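Local structure of protein her-1 (Caenorhabditis elegans, 1SZH) at residues C27-C39 against C94-A106. The protein dictates male development in C. elegans, inhibiting tra-2a, and probably acts directly in cell signalling during sex determination. The protein carries 2 engineered substitutions. Sequence-based numbering, arbitrary orientation.
Sequences CIEIMKFGTPIRC and CKNLMTSPSIDAA
Two waters each bridge a backbone N-H and a C=O between the end of helix 24-33 and the loop after helix 85-97: one accepts from Ser102 N and donates to Thr35 O, the other accepts from Ile37 N and donates 2.6 Å to Thr99 O. The one direct hydrogen bond runs from Ser102 OG to Met31 O, 2.7 Å, in the carbonyl plane and on a lone pair; OG reaches it from between its own backbone N and carbonyl carbon (chi1 66°). Met31 O also takes a weak bond from Gly34 N, part of the Schellman motif that closes the helix, Gly34 being its positive-phi C-prime residue. Past this turn, the Pro36 ring lies obliquely against Thr99, its CG 3.3 Å from Thr99 OG1, while Pro36 CA makes a CH...O contact of 3.3 Å with Thr99 O. Thr99 OG1 donates back to Lys95 O, and Ser100 OG to Asn96 O from above the carbonyl plane, Thr99 N arriving from the opposite face. An alanine in place of Thr99 would lose the hydroxyl that ties the loop to Lys95 O and is likely to open a gap beside Pro36. Pro101 CG sits 3.7 Å from Ile30 CD1, the side chains crossing at about a right angle, and 4.0 Å from Ile37 CG1. Of the Thr99, Ser100 and Ser102 hydroxyls only the last bonds across; one direct and two water-mediated links, beside the packing of Pro36 and Pro101, join helix 24-33, packed through Met31 on helices 8-18 and 47-59, to the connection between helices 85-97 and 105-115.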
# COMPACT_ATOMS: atom_id res chain seq x y z
N CYS A 27 -4.23 12.71 10.20
CA CYS A 27 -3.82 11.31 10.28
C CYS A 27 -4.97 10.41 10.70
O CYS A 27 -5.14 9.31 10.17
CB CYS A 27 -2.64 11.18 11.24
SG CYS A 27 -1.13 11.67 10.38
N ILE A 28 -5.78 10.87 11.65
CA ILE A 28 -6.95 10.11 12.09
C ILE A 28 -7.89 9.95 10.90
O ILE A 28 -8.43 8.86 10.67
CB ILE A 28 -7.64 10.83 13.26
CG1 ILE A 28 -6.77 10.68 14.52
CG2 ILE A 28 -9.02 10.25 13.53
CD1 ILE A 28 -7.15 11.62 15.65
N GLU A 29 -8.05 11.02 10.12
CA GLU A 29 -8.95 10.97 8.95
C GLU A 29 -8.50 9.97 7.89
O GLU A 29 -9.31 9.16 7.41
CB GLU A 29 -9.07 12.35 8.31
CG GLU A 29 -9.91 13.32 9.10
CD GLU A 29 -11.16 13.75 8.33
OE1 GLU A 29 -12.25 13.74 8.93
OE2 GLU A 29 -11.05 14.12 7.14
N ILE A 30 -7.22 9.99 7.52
CA ILE A 30 -6.80 9.05 6.50
C ILE A 30 -6.85 7.61 7.02
O ILE A 30 -7.08 6.68 6.26
CB ILE A 30 -5.41 9.41 5.90
CG1 ILE A 30 -4.27 9.24 6.91
CG2 ILE A 30 -5.43 10.88 5.44
CD1 ILE A 30 -3.64 7.84 6.93
N MET A 31 -6.69 7.42 8.32
CA MET A 31 -6.82 6.05 8.84
C MET A 31 -8.27 5.56 8.82
O MET A 31 -8.56 4.43 8.43
CB MET A 31 -6.25 5.95 10.25
CG MET A 31 -4.72 5.94 10.26
SD MET A 31 -4.01 5.67 11.91
CE MET A 31 -3.93 7.37 12.50
N LYS A 32 -9.21 6.42 9.23
CA LYS A 32 -10.60 5.98 9.27
C LYS A 32 -11.20 5.81 7.88
O LYS A 32 -12.07 4.97 7.70
CB LYS A 32 -11.47 6.93 10.13
CG LYS A 32 -11.93 8.21 9.46
CD LYS A 32 -12.69 9.10 10.50
CE LYS A 32 -13.51 10.18 9.81
NZ LYS A 32 -14.13 11.10 10.81
N PHE A 33 -10.71 6.59 6.92
CA PHE A 33 -11.19 6.49 5.55
C PHE A 33 -10.40 5.48 4.74
O PHE A 33 -10.82 5.07 3.67
CB PHE A 33 -11.12 7.86 4.84
CG PHE A 33 -12.24 8.79 5.21
CD1 PHE A 33 -12.00 9.93 5.98
CD2 PHE A 33 -13.52 8.55 4.76
CE1 PHE A 33 -13.05 10.80 6.31
CE2 PHE A 33 -14.56 9.42 5.07
CZ PHE A 33 -14.31 10.55 5.85
N GLY A 34 -9.25 5.04 5.26
CA GLY A 34 -8.47 4.07 4.53
C GLY A 34 -7.85 4.67 3.27
O GLY A 34 -7.98 4.10 2.19
N THR A 35 -7.20 5.81 3.40
CA THR A 35 -6.56 6.47 2.25
C THR A 35 -5.08 6.72 2.53
O THR A 35 -4.59 6.53 3.65
CB THR A 35 -7.24 7.83 1.96
OG1 THR A 35 -7.10 8.70 3.10
CG2 THR A 35 -8.70 7.63 1.66
N PRO A 36 -4.33 7.15 1.50
CA PRO A 36 -2.91 7.43 1.69
C PRO A 36 -2.70 8.65 2.57
O PRO A 36 -3.58 9.49 2.74
CB PRO A 36 -2.40 7.70 0.27
CG PRO A 36 -3.34 6.90 -0.59
CD PRO A 36 -4.69 7.11 0.07
N ILE A 37 -1.49 8.76 3.11
CA ILE A 37 -1.14 9.90 3.95
C ILE A 37 -0.79 11.12 3.08
O ILE A 37 0.08 11.05 2.21
CB ILE A 37 0.12 9.59 4.80
CG1 ILE A 37 -0.14 8.42 5.74
CG2 ILE A 37 0.53 10.85 5.59
CD1 ILE A 37 1.13 7.74 6.27
N ARG A 38 -1.47 12.24 3.30
CA ARG A 38 -1.13 13.47 2.58
C ARG A 38 -0.75 14.37 3.76
O ARG A 38 0.42 14.44 4.16
CB ARG A 38 -2.34 13.95 1.79
CG ARG A 38 -2.65 12.97 0.64
CD ARG A 38 -3.70 13.47 -0.36
NE ARG A 38 -3.84 12.53 -1.47
CZ ARG A 38 -4.71 12.66 -2.47
NH1 ARG A 38 -5.52 13.71 -2.53
NH2 ARG A 38 -4.76 11.73 -3.43
N CYS A 39 -1.73 15.05 4.31
CA CYS A 39 -1.51 15.82 5.51
C CYS A 39 -0.51 16.96 5.53
O CYS A 39 -0.06 17.37 6.61
CB CYS A 39 -1.21 14.82 6.64
SG CYS A 39 -2.50 13.56 6.78
N CYS A 94 -4.82 -0.11 -7.11
CA CYS A 94 -3.75 -0.81 -6.40
C CYS A 94 -2.79 0.19 -5.74
O CYS A 94 -2.47 0.05 -4.56
CB CYS A 94 -3.00 -1.68 -7.42
SG CYS A 94 -1.69 -2.75 -6.79
N LYS A 95 -2.37 1.21 -6.48
CA LYS A 95 -1.43 2.18 -5.89
C LYS A 95 -2.04 2.86 -4.67
O LYS A 95 -1.34 3.07 -3.66
CB LYS A 95 -1.02 3.22 -6.93
CG LYS A 95 -0.16 2.65 -8.05
CD LYS A 95 0.17 3.73 -9.08
CE LYS A 95 1.17 3.22 -10.11
NZ LYS A 95 1.43 4.30 -11.12
N ASN A 96 -3.33 3.19 -4.74
CA ASN A 96 -3.98 3.84 -3.61
C ASN A 96 -4.07 2.87 -2.43
O ASN A 96 -3.72 3.23 -1.31
CB ASN A 96 -5.38 4.33 -4.00
CG ASN A 96 -5.33 5.61 -4.81
OD1 ASN A 96 -4.46 6.46 -4.60
ND2 ASN A 96 -6.28 5.77 -5.73
N LEU A 97 -4.52 1.64 -2.67
CA LEU A 97 -4.63 0.67 -1.58
C LEU A 97 -3.28 0.40 -0.94
O LEU A 97 -3.16 0.36 0.29
CB LEU A 97 -5.19 -0.67 -2.11
CG LEU A 97 -6.66 -0.68 -2.50
CD1 LEU A 97 -6.97 -1.92 -3.35
CD2 LEU A 97 -7.50 -0.65 -1.24
N MET A 98 -2.26 0.22 -1.77
CA MET A 98 -0.94 -0.15 -1.25
C MET A 98 -0.20 0.96 -0.54
O MET A 98 0.88 0.72 -0.00
CB MET A 98 -0.08 -0.73 -2.39
CG MET A 98 -0.67 -2.03 -2.99
SD MET A 98 -0.53 -3.48 -1.89
CE MET A 98 1.23 -3.90 -2.10
N THR A 99 -0.76 2.16 -0.55
CA THR A 99 -0.14 3.26 0.17
C THR A 99 -1.07 3.78 1.30
O THR A 99 -0.82 4.85 1.86
CB THR A 99 0.25 4.44 -0.78
OG1 THR A 99 -0.90 4.82 -1.56
CG2 THR A 99 1.38 4.02 -1.72
N SER A 100 -2.11 3.01 1.62
CA SER A 100 -3.10 3.37 2.66
C SER A 100 -2.69 2.56 3.91
O SER A 100 -2.99 1.38 4.02
CB SER A 100 -4.51 3.01 2.19
OG SER A 100 -4.85 3.84 1.08
N PRO A 101 -2.02 3.20 4.87
CA PRO A 101 -1.57 2.46 6.06
C PRO A 101 -2.57 1.72 6.92
O PRO A 101 -2.20 0.71 7.55
CB PRO A 101 -0.79 3.50 6.85
CG PRO A 101 -1.52 4.78 6.54
CD PRO A 101 -1.75 4.64 5.03
N SER A 102 -3.83 2.16 6.94
CA SER A 102 -4.80 1.47 7.79
C SER A 102 -5.56 0.32 7.13
O SER A 102 -6.39 -0.32 7.79
CB SER A 102 -5.81 2.47 8.35
OG SER A 102 -6.59 3.01 7.30
N ILE A 103 -5.30 0.05 5.86
CA ILE A 103 -5.99 -1.07 5.20
C ILE A 103 -5.12 -2.32 5.34
O ILE A 103 -3.96 -2.34 4.90
CB ILE A 103 -6.23 -0.79 3.71
CG1 ILE A 103 -7.02 0.51 3.55
CG2 ILE A 103 -7.04 -1.95 3.11
CD1 ILE A 103 -7.30 0.94 2.08
N ASP A 104 -5.67 -3.34 5.98
CA ASP A 104 -4.89 -4.55 6.17
C ASP A 104 -4.64 -5.30 4.87
O ASP A 104 -5.30 -5.07 3.86
CB ASP A 104 -5.52 -5.46 7.22
CG ASP A 104 -6.90 -5.94 6.84
OD1 ASP A 104 -7.08 -6.51 5.74
OD2 ASP A 104 -7.83 -5.77 7.66
N ALA A 105 -3.64 -6.17 4.90
CA ALA A 105 -3.24 -6.96 3.74
C ALA A 105 -4.37 -7.68 3.01
O ALA A 105 -4.51 -7.54 1.78
CB ALA A 105 -2.19 -7.96 4.17
N ALA A 106 -5.16 -8.47 3.73
CA ALA A 106 -6.23 -9.23 3.12
C ALA A 106 -7.23 -8.36 2.38
O ALA A 106 -7.65 -8.70 1.27
CB ALA A 106 -6.94 -10.07 4.17
O HOH W 1 -4.96 4.42 5.44
O HOH W 2 0.70 6.86 2.62